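Local coordinates for nitrate regulatory protein (PDB 4AKK) that responds to nitrate and nitrite by binding the terminator site in the nasF operon leader RNA, which brings about transcription antitermination, at residues 69-72 and 73-77; 90-93 and 94-98; 381-384 and 385-389; 257-260 and 261-265; 41-44 and 45-49. All coordinates share one frame; numbering follows the deposited sequence.

Interaction 1: 69-72 and 73-77; sequences LVHM and LQCER. With EDO (1,2-ethanediol), chain C.
His71 meets both Gln74 and Cys75 on one side of helix 56-85. The thiol comes obliquely to the imidazole: Cys75 SG is 3.7 Å from His71 NE2 and 4.2 Å from the ring centroid. Met72 reaches the same sulfur from another direction. Its chain bends at chi2 and chi3, which brings Met72 CE to 3.8 Å from Cys75 SG. The Gln74 amide is turned almost perpendicular to the imidazole, with planes 83° apart. Its other neighbour is an isopropyl group: Gln74 NE2 lies 3.4 Å from Val70 CG1. The Gln74 chain is extended, and its CG lies beside the backbone N (chi1 -74°), which runs the chain back over the Val70 carbonyl. Further round the helix, Leu69 CG touches Leu73 CD1 at 3.9 Å.

These pairs sit on unbroken alpha-helix, in a largely buried part of the helical nitrate- and nitrite-sensing NIT region. Four backbone bonds, from Leu73 N to Leu69 O through Glu76 N to Met72 O, hold the turns in step.

Beyond this shell, Lys196 positions the polar groups. Its NZ hydrogen-bonds to both His71 ND1 and Gln74 OE1, which probably helps to fix how the ring and the amide are rotated. Gln74 NE2 pairs with Glu197, and Arg77 makes a salt bridge to the same glutamate. Glu76 pairs with Arg142. A 1,2-ethanediol, probably from the crystallisation liquor, accepts a bond from Arg77: NE to O1 of the diol is 3.0 Å. Arg203 also binds this diol.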
# COMPACT_ATOMS: atom_id res chain seq x y z
N LEU A 69 6.45 2.87 -26.48
CA LEU A 69 6.64 4.31 -26.50
C LEU A 69 7.64 4.73 -25.42
O LEU A 69 8.53 5.54 -25.67
CB LEU A 69 5.30 5.03 -26.29
CG LEU A 69 5.34 6.56 -26.22
CD1 LEU A 69 5.94 7.15 -27.48
CD2 LEU A 69 3.94 7.12 -25.98
N VAL A 70 7.50 4.17 -24.23
CA VAL A 70 8.39 4.49 -23.13
C VAL A 70 9.81 4.10 -23.51
O VAL A 70 10.76 4.82 -23.23
CB VAL A 70 7.95 3.79 -21.81
CG1 VAL A 70 9.10 3.71 -20.80
CG2 VAL A 70 6.74 4.50 -21.22
N HIS A 71 9.96 2.96 -24.17
CA HIS A 71 11.28 2.49 -24.55
C HIS A 71 11.96 3.45 -25.55
O HIS A 71 13.13 3.82 -25.38
CB HIS A 71 11.24 1.06 -25.11
CG HIS A 71 12.59 0.55 -25.51
ND1 HIS A 71 13.53 0.12 -24.60
CD2 HIS A 71 13.17 0.45 -26.73
CE1 HIS A 71 14.63 -0.24 -25.24
NE2 HIS A 71 14.44 -0.05 -26.54
N MET A 72 11.22 3.85 -26.58
CA MET A 72 11.75 4.81 -27.54
C MET A 72 12.09 6.15 -26.87
O MET A 72 13.11 6.76 -27.19
CB MET A 72 10.76 5.03 -28.70
CG MET A 72 10.49 3.80 -29.59
SD MET A 72 11.82 2.59 -29.96
CE MET A 72 13.32 3.54 -30.02
N LEU A 73 11.23 6.59 -25.95
CA LEU A 73 11.49 7.84 -25.21
C LEU A 73 12.76 7.72 -24.37
O LEU A 73 13.51 8.67 -24.24
CB LEU A 73 10.30 8.20 -24.33
CG LEU A 73 9.10 8.77 -25.09
CD1 LEU A 73 7.86 8.73 -24.22
CD2 LEU A 73 9.38 10.20 -25.58
N GLN A 74 12.99 6.53 -23.82
CA GLN A 74 14.23 6.25 -23.09
C GLN A 74 15.46 6.32 -24.02
O GLN A 74 16.53 6.79 -23.62
CB GLN A 74 14.15 4.87 -22.42
CG GLN A 74 13.24 4.82 -21.18
CD GLN A 74 12.75 3.41 -20.84
OE1 GLN A 74 12.79 2.50 -21.68
NE2 GLN A 74 12.27 3.23 -19.61
N CYS A 75 15.30 5.83 -25.25
CA CYS A 75 16.38 5.94 -26.23
C CYS A 75 16.63 7.40 -26.57
O CYS A 75 17.77 7.87 -26.60
CB CYS A 75 16.06 5.14 -27.51
SG CYS A 75 15.89 3.33 -27.26
N GLU A 76 15.56 8.14 -26.82
CA GLU A 76 15.69 9.56 -27.12
C GLU A 76 16.31 10.31 -25.93
O GLU A 76 17.16 11.17 -26.12
CB GLU A 76 14.36 10.19 -27.52
CG GLU A 76 14.50 11.61 -28.08
CD GLU A 76 13.22 12.14 -28.70
OE1 GLU A 76 12.21 11.41 -28.71
OE2 GLU A 76 13.21 13.30 -29.16
N ARG A 77 15.89 9.99 -24.72
CA ARG A 77 16.47 10.65 -23.55
C ARG A 77 17.99 10.48 -23.53
O ARG A 77 18.73 11.44 -23.39
CB ARG A 77 15.83 10.13 -22.25
CG ARG A 77 16.38 10.81 -20.97
CD ARG A 77 15.69 10.28 -19.71
NE ARG A 77 15.73 8.81 -19.64
CZ ARG A 77 14.96 8.09 -18.83
NH1 ARG A 77 14.09 8.69 -18.02
NH2 ARG A 77 15.05 6.75 -18.84
C1 EDO C . 18.84 7.93 -19.70
O1 EDO C . 18.24 7.80 -20.99
C2 EDO C . 20.36 7.85 -19.80
O2 EDO C . 20.97 8.95 -20.48

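Interaction 2: 90-93 and 94-98; sequences LYAA and ECRAG
Glu94 folds back toward Tyr91 because its chain bends at chi2. CG stands opposite the carbonyl carbon (chi1 -77°), and chi2 of 77° then turns the carboxylate back against one face of the phenol ring. The Glu94 CD atom lies over that face, 3.8 Å above the ring plane and displaced from the centre. The carboxylate is not flat against the ring; the two planes are 36° apart. The closest touches to the ring are made by the aliphatic part, with Glu94 CB 3.4 Å and Glu94 CG 3.5 Å from Tyr91 CD2. Beyond them, Glu94 OE1 reaches the backbone and sits 3.3 Å from Tyr91 CA.

Arg96 folds back in a similar way on another side of the helix. Its bend at chi3 lays one face of the guanidinium over Ala93 CA, 3.7 Å from the plane. Its CG passes the Ala92 carbonyl, 3.2 Å from Ala92 O. This is a surface packing of the arginine on short alanines.

The backbone is already helical here. Cys95 N bonds to Tyr91 O at 2.9 Å, and Arg96 N and Ala97 N follow with bonds to the carbonyls of Ala92 and Ala93. Cys95 and Ala92 face helix 56-85 and pack on its Trp83, while Tyr91 touches Ile82.

Tyr91 holds the N-cap position of helix 92-117, and Glu94 is three residues further on. A carboxylate there should be favoured by the helix dipole. The arrangement is the first turn of a helix that follows a short turn in an antiparallel helical hairpin of the NIT region.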
# COMPACT_ATOMS: atom_id res chain seq x y z
N LEU A 90 28.53 14.50 -30.39
CA LEU A 90 28.17 13.10 -30.59
C LEU A 90 26.67 12.87 -30.53
O LEU A 90 25.95 13.60 -29.85
CB LEU A 90 28.86 12.23 -29.53
CG LEU A 90 30.37 12.40 -29.46
CD1 LEU A 90 30.96 11.70 -28.25
CD2 LEU A 90 31.02 11.90 -30.75
N TYR A 91 26.23 11.87 -31.29
CA TYR A 91 24.88 11.30 -31.17
C TYR A 91 23.75 12.06 -31.86
O TYR A 91 22.58 11.78 -31.61
CB TYR A 91 24.52 11.02 -29.71
CG TYR A 91 24.91 9.62 -29.29
CD1 TYR A 91 26.23 9.28 -29.10
CD2 TYR A 91 23.94 8.65 -29.08
CE1 TYR A 91 26.59 8.00 -28.73
CE2 TYR A 91 24.28 7.36 -28.71
CZ TYR A 91 25.61 7.05 -28.53
OH TYR A 91 25.96 5.77 -28.15
N ALA A 92 24.11 12.99 -32.74
CA ALA A 92 23.12 13.69 -33.54
C ALA A 92 22.25 12.72 -34.35
O ALA A 92 21.04 12.88 -34.42
CB ALA A 92 23.80 14.69 -34.47
N ALA A 93 22.89 11.72 -34.96
CA ALA A 93 22.19 10.71 -35.75
C ALA A 93 21.21 9.91 -34.90
O ALA A 93 20.08 9.64 -35.31
CB ALA A 93 23.19 9.77 -36.43
N GLU A 94 21.66 9.51 -33.72
CA GLU A 94 20.82 8.79 -32.77
C GLU A 94 19.64 9.64 -32.30
O GLU A 94 18.51 9.17 -32.23
CB GLU A 94 21.66 8.30 -31.59
CG GLU A 94 22.54 7.08 -31.88
CD GLU A 94 23.82 7.39 -32.67
OE1 GLU A 94 24.11 8.58 -32.95
OE2 GLU A 94 24.55 6.43 -33.03
N CYS A 95 19.89 10.91 -31.99
CA CYS A 95 18.80 11.80 -31.60
C CYS A 95 17.74 11.86 -32.68
O CYS A 95 16.54 11.86 -32.38
CB CYS A 95 19.30 13.21 -31.33
SG CYS A 95 20.20 13.45 -29.82
N ARG A 96 18.17 11.94 -33.93
CA ARG A 96 17.25 12.14 -35.04
C ARG A 96 16.46 10.87 -35.26
O ARG A 96 15.24 10.91 -35.42
CB ARG A 96 18.00 12.50 -36.33
CG ARG A 96 18.65 13.89 -36.31
CD ARG A 96 19.02 14.34 -37.73
NE ARG A 96 19.59 13.24 -38.51
CZ ARG A 96 20.89 13.03 -38.67
NH1 ARG A 96 21.78 13.84 -38.11
NH2 ARG A 96 21.31 11.99 -39.41
N ALA A 97 17.17 9.75 -35.26
CA ALA A 97 16.55 8.45 -35.40
C ALA A 97 15.60 8.16 -34.24
O ALA A 97 14.48 7.69 -34.43
CB ALA A 97 17.62 7.36 -35.50
N GLY A 98 16.05 8.46 -33.02
CA GLY A 98 15.26 8.22 -31.83
C GLY A 98 13.94 8.97 -31.87
O GLY A 98 12.90 8.41 -31.55

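Interaction 3: 381-384 and 385-389; sequences QGMQ and EEQAW
Met383 is where the 381-384 loop first meets the helix that follows. With chi1 at -74° and the rest of the chain extended, its side chain runs across that of Gln387, roughly at a right angle. Met383 CG is 3.7 Å from Gln387 CD. Further out, the sulfur reaches the next residue, with Met383 SD 3.9 Å from Ala388 CA. Met383 also packs on Leu377 of helix 360-380.

Gln384 comes next, at the N-cap position of helix 385-399. Its backbone is gripped at both ends. Gln384 N gives a hydrogen bond of 3.1 Å to Gln387 OE1, fairly straight at nitrogen (162°), though the donor is tilted 31° from the amide carbonyl plane. Gln387 is fully extended, and this carries its amide back to the N-cap. Gln384 O in turn accepts from Ala388 N at 2.8 Å, the first regular bond of the helix. The side-chain bond from the third helical residue to the N-cap N-H is one half of a capping box. The Gln384 side chain bends at chi2, and its end leads away from the helix.

The loop and helix belong to the RNA-binding ANTAR region. Glu385 makes a salt bridge to Lys374 of the preceding helix. Two acidic side chains in the first turn probably also benefit from the helix dipole. Glu386 makes a salt bridge to Arg220 of the NIT region, and Trp389 makes a cation-pi contact with the same arginine. The polar cap thus satisfies the N-cap N-H, while these two residues of the first turns meet the nitrate-sensing region.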
# COMPACT_ATOMS: atom_id res chain seq x y z
N GLN A 381 29.07 6.55 17.81
CA GLN A 381 29.98 5.59 17.20
C GLN A 381 31.24 6.24 16.64
O GLN A 381 32.12 5.56 16.12
CB GLN A 381 29.24 4.80 16.12
CG GLN A 381 29.77 3.39 15.92
CD GLN A 381 28.66 2.42 15.61
OE1 GLN A 381 27.48 2.74 15.74
NE2 GLN A 381 29.04 1.21 15.19
N GLY A 382 31.32 7.56 16.77
CA GLY A 382 32.54 8.29 16.46
C GLY A 382 32.93 8.30 15.00
O GLY A 382 34.11 8.41 14.66
N MET A 383 31.93 8.19 14.13
CA MET A 383 32.19 8.17 12.70
C MET A 383 32.33 9.59 12.16
O MET A 383 31.71 10.52 12.67
CB MET A 383 31.07 7.45 11.95
CG MET A 383 31.09 5.94 12.10
SD MET A 383 29.97 5.16 10.91
CE MET A 383 30.07 3.45 11.42
N GLN A 384 33.16 9.74 11.13
CA GLN A 384 33.21 10.98 10.37
C GLN A 384 31.95 11.07 9.51
O GLN A 384 31.30 10.05 9.26
CB GLN A 384 34.45 11.01 9.48
CG GLN A 384 35.74 10.64 10.20
CD GLN A 384 36.04 11.56 11.37
OE1 GLN A 384 36.06 12.78 11.22
NE2 GLN A 384 36.27 10.97 12.55
N GLU A 385 31.60 12.26 9.06
CA GLU A 385 30.35 12.45 8.33
C GLU A 385 30.26 11.60 7.05
O GLU A 385 29.25 10.94 6.81
CB GLU A 385 30.11 13.92 8.01
CG GLU A 385 28.77 14.16 7.34
CD GLU A 385 28.52 15.62 7.02
OE1 GLU A 385 29.40 16.46 7.33
OE2 GLU A 385 27.45 15.92 6.46
N GLU A 386 31.30 11.64 6.23
CA GLU A 386 31.32 10.86 5.00
C GLU A 386 31.29 9.37 5.35
O GLU A 386 30.55 8.60 4.74
CB GLU A 386 32.55 11.20 4.15
CG GLU A 386 32.75 10.27 2.94
CD GLU A 386 31.72 10.50 1.85
OE1 GLU A 386 30.84 11.37 2.03
OE2 GLU A 386 31.78 9.81 0.81
N GLN A 387 32.07 8.98 6.35
CA GLN A 387 32.08 7.60 6.82
C GLN A 387 30.68 7.15 7.23
O GLN A 387 30.25 6.03 6.93
CB GLN A 387 33.03 7.48 8.01
CG GLN A 387 33.14 6.07 8.61
CD GLN A 387 34.06 6.03 9.83
OE1 GLN A 387 34.48 7.08 10.35
NE2 GLN A 387 34.39 4.83 10.29
N ALA A 388 29.98 8.03 7.93
CA ALA A 388 28.60 7.80 8.36
C ALA A 388 27.69 7.51 7.16
O ALA A 388 26.92 6.55 7.17
CB ALA A 388 28.09 9.02 9.13
N TRP A 389 27.80 8.35 6.14
CA TRP A 389 26.99 8.19 4.94
C TRP A 389 27.31 6.87 4.26
O TRP A 389 26.41 6.13 3.85
CB TRP A 389 27.19 9.37 3.99
CG TRP A 389 26.27 9.34 2.80
CD1 TRP A 389 25.01 9.88 2.73
CD2 TRP A 389 26.52 8.73 1.53
NE1 TRP A 389 24.46 9.64 1.49
CE2 TRP A 389 25.37 8.94 0.73
CE3 TRP A 389 27.60 8.02 0.99
CZ2 TRP A 389 25.28 8.47 -0.58
CZ3 TRP A 389 27.52 7.56 -0.32
CH2 TRP A 389 26.36 7.78 -1.09

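Interaction 4: 257-260 and 261-265; sequences LEIE and QLRRV
Arg263 has a guanidinium that meets the methyl branch of Ile259 obliquely. Ile259 CG2 lies 3.7 Å from Arg263 NE. CG2 lies beside the carbonyl carbon of Ile259, on the side where the Arg263 chain passes. Arg263 is extended from CG to NE, and its CG passes 3.2 Å from Ile259 O on the way out. A second flat group, the Gln261 amide, ends a side chain that slants across Leu257. There the Leu257 CD1 end comes unusually close to the amide, and chi2 of the leucine (-95°) is away from the staggered positions, so the detail of this touch is doubtful. On another side, Glu258 and Leu262 lie side by side and point the same way. The contact between them is loose, with Glu258 CG 4.2 Å from Leu262 CD1.

These pairs are i to i+4 neighbours along helix 257-267, a short alpha-helix in the all-helical NIT region. The carbonyls of Leu257, Glu258, Ile259 and Glu260 each accept a backbone N-H four residues on. The last of these is the longest: Arg264 N to Glu260 O is 3.2 Å.

Side chains of three other helices pack on it. Ile259 packs on helix 180-212 and helix 277-312, and Leu262 fits against Phe210 and Trp282 of the same two helices. Arg263 touches Ile227 and Gln230 of helix 217-240. Its NE forms a salt bridge to Glu202, which probably also eases the close approach of Arg289 to Arg263 NH2. Glu260 is near Arg263, but their charged atoms do not touch; Glu260 OE2 and Arg263 NH1 are 5.4 Å apart.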
# COMPACT_ATOMS: atom_id res chain seq x y z
N LEU A 257 29.82 -6.44 -14.07
CA LEU A 257 30.98 -6.08 -13.26
C LEU A 257 31.45 -4.65 -13.56
O LEU A 257 31.83 -3.88 -12.66
CB LEU A 257 32.11 -7.09 -13.52
CG LEU A 257 33.25 -7.19 -12.51
CD1 LEU A 257 34.40 -6.32 -12.94
CD2 LEU A 257 32.78 -6.80 -11.11
N GLU A 258 31.41 -4.28 -14.83
CA GLU A 258 31.85 -2.94 -15.21
C GLU A 258 30.94 -1.88 -14.59
O GLU A 258 31.42 -0.93 -13.98
CB GLU A 258 31.92 -2.79 -16.73
CG GLU A 258 32.57 -1.49 -17.16
CD GLU A 258 32.73 -1.37 -18.66
OE1 GLU A 258 32.01 -2.09 -19.39
OE2 GLU A 258 33.57 -0.56 -19.11
N ILE A 259 29.63 -2.04 -14.75
CA ILE A 259 28.67 -1.13 -14.11
C ILE A 259 28.84 -1.09 -12.59
O ILE A 259 28.82 -0.03 -11.98
CB ILE A 259 27.22 -1.48 -14.46
CG1 ILE A 259 26.98 -1.22 -15.95
CG2 ILE A 259 26.26 -0.66 -13.59
CD1 ILE A 259 25.63 -1.69 -16.49
N GLU A 260 29.03 -2.25 -11.99
CA GLU A 260 29.22 -2.31 -10.55
C GLU A 260 30.46 -1.54 -10.09
O GLU A 260 30.42 -0.84 -9.08
CB GLU A 260 29.24 -3.75 -10.05
CG GLU A 260 27.85 -4.29 -9.75
CD GLU A 260 27.82 -5.80 -9.57
OE1 GLU A 260 28.91 -6.43 -9.58
OE2 GLU A 260 26.72 -6.37 -9.42
N GLN A 261 31.55 -1.66 -10.84
CA GLN A 261 32.78 -0.93 -10.50
C GLN A 261 32.60 0.57 -10.67
O GLN A 261 33.08 1.36 -9.85
CB GLN A 261 33.93 -1.39 -11.39
CG GLN A 261 34.30 -2.84 -11.24
CD GLN A 261 35.32 -3.29 -12.28
OE1 GLN A 261 35.27 -2.84 -13.43
NE2 GLN A 261 36.24 -4.16 -11.89
N LEU A 262 31.94 0.96 -11.75
CA LEU A 262 31.70 2.38 -12.00
C LEU A 262 30.75 2.98 -10.95
O LEU A 262 30.88 4.14 -10.59
CB LEU A 262 31.20 2.60 -13.43
CG LEU A 262 32.26 2.34 -14.51
CD1 LEU A 262 31.68 2.38 -15.93
CD2 LEU A 262 33.38 3.34 -14.38
N ARG A 263 29.81 2.18 -10.45
CA ARG A 263 28.92 2.67 -9.40
C ARG A 263 29.74 2.99 -8.16
O ARG A 263 29.57 4.04 -7.53
CB ARG A 263 27.85 1.63 -9.06
CG ARG A 263 26.71 1.49 -10.07
CD ARG A 263 25.83 0.31 -9.64
NE ARG A 263 24.59 0.20 -10.39
CZ ARG A 263 23.70 -0.77 -10.21
NH1 ARG A 263 23.92 -1.71 -9.29
NH2 ARG A 263 22.59 -0.81 -10.94
N ARG A 264 30.66 2.10 -7.82
CA ARG A 264 31.50 2.28 -6.65
C ARG A 264 32.38 3.51 -6.78
O ARG A 264 32.58 4.26 -5.81
CB ARG A 264 32.34 1.04 -6.38
CG ARG A 264 33.27 1.23 -5.20
CD ARG A 264 33.97 -0.06 -4.80
NE ARG A 264 35.16 0.24 -4.00
CZ ARG A 264 35.13 0.77 -2.78
NH1 ARG A 264 33.97 1.06 -2.20
NH2 ARG A 264 36.27 1.02 -2.14
N VAL A 265 32.90 3.74 -7.98
CA VAL A 265 33.69 4.95 -8.23
C VAL A 265 32.86 6.21 -8.01
O VAL A 265 33.27 7.13 -7.29
CB VAL A 265 34.29 4.96 -9.67
CG1 VAL A 265 34.86 6.33 -10.00
CG2 VAL A 265 35.36 3.88 -9.82

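Interaction 5: 41-44 and 45-49; sequences WFAR and ARRLQ
Arg44 and Leu48 carry this contact on helix 37-52, an N-terminal alpha-helix that packs against the second subunit. The Arg44 chain is extended to NE, and chi4 of 71° then turns the guanidinium so that one face lies against the leucine. Leu48 CD1 sits 3.4 Å above that plane, displaced from its centre. This flat packing leaves the N-H groups of the arginine for other partners. Arg44 NH2 hydrogen-bonds to Ala120 O of the second subunit, where Leu48 also packs.

Arg47, with a bend at chi3, folds back on Ala43. One guanidinium face comes over the Ala43 carbonyl, with Ala43 O 3.5 Å from the plane. Backbone bonds such as Leu48 N to Arg44 O (2.8 Å) keep the turns in line.

Two rings also face the second subunit. Trp41 makes a cation-pi contact with Arg117 of the second subunit, and Phe42 meets Trp126 of that subunit edge-to-face. Arg46 is exposed. Its chain folds back along the Phe42 carbonyl, with Arg46 CG 3.1 Å from Phe42 O.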
# COMPACT_ATOMS: atom_id res chain seq x y z
N TRP A 41 -24.67 -13.54 -5.48
CA TRP A 41 -23.60 -12.55 -5.57
C TRP A 41 -22.42 -13.10 -6.35
O TRP A 41 -21.87 -12.40 -7.20
CB TRP A 41 -23.17 -12.07 -4.17
CG TRP A 41 -24.19 -11.17 -3.54
CD1 TRP A 41 -25.07 -11.50 -2.55
CD2 TRP A 41 -24.46 -9.81 -3.88
NE1 TRP A 41 -25.87 -10.42 -2.25
CE2 TRP A 41 -25.51 -9.37 -3.05
CE3 TRP A 41 -23.91 -8.91 -4.80
CZ2 TRP A 41 -26.03 -8.08 -3.12
CZ3 TRP A 41 -24.41 -7.63 -4.86
CH2 TRP A 41 -25.46 -7.22 -4.02
N PHE A 42 -22.06 -14.35 -6.08
CA PHE A 42 -21.01 -15.03 -6.83
C PHE A 42 -21.38 -15.15 -8.30
O PHE A 42 -20.52 -15.08 -9.17
CB PHE A 42 -20.73 -16.41 -6.26
CG PHE A 42 -19.85 -16.40 -5.04
CD1 PHE A 42 -18.62 -15.77 -5.06
CD2 PHE A 42 -20.25 -17.03 -3.87
CE1 PHE A 42 -17.80 -15.76 -3.94
CE2 PHE A 42 -19.44 -17.02 -2.74
CZ PHE A 42 -18.22 -16.39 -2.78
N ALA A 43 -22.66 -15.34 -8.57
CA ALA A 43 -23.12 -15.47 -9.95
C ALA A 43 -22.96 -14.16 -10.71
O ALA A 43 -22.56 -14.15 -11.87
CB ALA A 43 -24.57 -15.94 -9.99
N ARG A 44 -23.27 -13.05 -10.06
CA ARG A 44 -23.12 -11.75 -10.71
C ARG A 44 -21.64 -11.40 -10.92
O ARG A 44 -21.28 -10.84 -11.95
CB ARG A 44 -23.82 -10.64 -9.93
CG ARG A 44 -23.57 -9.27 -10.55
CD ARG A 44 -24.22 -8.16 -9.77
NE ARG A 44 -23.72 -6.85 -10.20
CZ ARG A 44 -24.01 -6.29 -11.37
NH1 ARG A 44 -24.80 -6.92 -12.24
NH2 ARG A 44 -23.51 -5.10 -11.68
N ALA A 45 -20.80 -11.73 -9.95
CA ALA A 45 -19.37 -11.49 -10.09
C ALA A 45 -18.82 -12.23 -11.31
O ALA A 45 -18.22 -11.61 -12.19
CB ALA A 45 -18.62 -11.91 -8.84
N ARG A 46 -19.05 -13.54 -11.37
CA ARG A 46 -18.57 -14.35 -12.47
C ARG A 46 -19.07 -13.79 -13.78
O ARG A 46 -18.33 -13.69 -14.75
CB ARG A 46 -19.05 -15.80 -12.34
CG ARG A 46 -18.57 -16.55 -11.11
CD ARG A 46 -19.21 -17.94 -11.07
NE ARG A 46 -20.64 -17.89 -11.39
CZ ARG A 46 -21.15 -18.09 -12.61
NH1 ARG A 46 -20.35 -18.37 -13.63
NH2 ARG A 46 -22.46 -18.01 -12.81
N ARG A 47 -20.35 -13.43 -13.80
CA ARG A 47 -20.95 -12.87 -15.01
C ARG A 47 -20.27 -11.56 -15.42
O ARG A 47 -20.00 -11.35 -16.60
CB ARG A 47 -22.46 -12.71 -14.85
CG ARG A 47 -23.21 -14.04 -14.91
CD ARG A 47 -24.72 -13.85 -15.07
NE ARG A 47 -25.36 -13.44 -13.83
CZ ARG A 47 -25.98 -14.27 -12.99
NH1 ARG A 47 -26.05 -15.57 -13.26
NH2 ARG A 47 -26.54 -13.80 -11.88
N LEU A 48 -19.97 -10.70 -14.46
CA LEU A 48 -19.29 -9.44 -14.76
C LEU A 48 -17.88 -9.71 -15.28
O LEU A 48 -17.43 -9.09 -16.24
CB LEU A 48 -19.22 -8.54 -13.53
CG LEU A 48 -20.48 -7.73 -13.20
CD1 LEU A 48 -20.46 -7.25 -11.76
CD2 LEU A 48 -20.61 -6.56 -14.17
N GLN A 49 -17.19 -10.64 -14.63
CA GLN A 49 -15.85 -11.00 -15.04
C GLN A 49 -15.84 -11.54 -16.47
O GLN A 49 -14.97 -11.17 -17.28
CB GLN A 49 -15.26 -12.03 -14.08
CG GLN A 49 -13.96 -12.65 -14.58
CD GLN A 49 -13.18 -13.35 -13.49
OE1 GLN A 49 -13.49 -13.00 -12.24
NE2 GLN A 49 -12.32 -14.19 -13.76

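In the fold
All five contacts are local, and each is made between adjoining segments. None closes a long loop, nests in another or crosses another. From the N terminus, interaction 5 comes first, on a helix that packs on the second subunit. Interaction 1 follows on helix 56-85, and interaction 2 opens the next helix, 92-117. These two touch through Glu76 and Gly98, with centres about 12 Å apart. Interaction 4 lies further along in the same NIT region. Interaction 3 comes last, in the ANTAR region, with its nearest atoms about 8 Å from interaction 4. Interactions 3 and 5 are on opposite sides of the chain's centre, their centres about 60 Å apart.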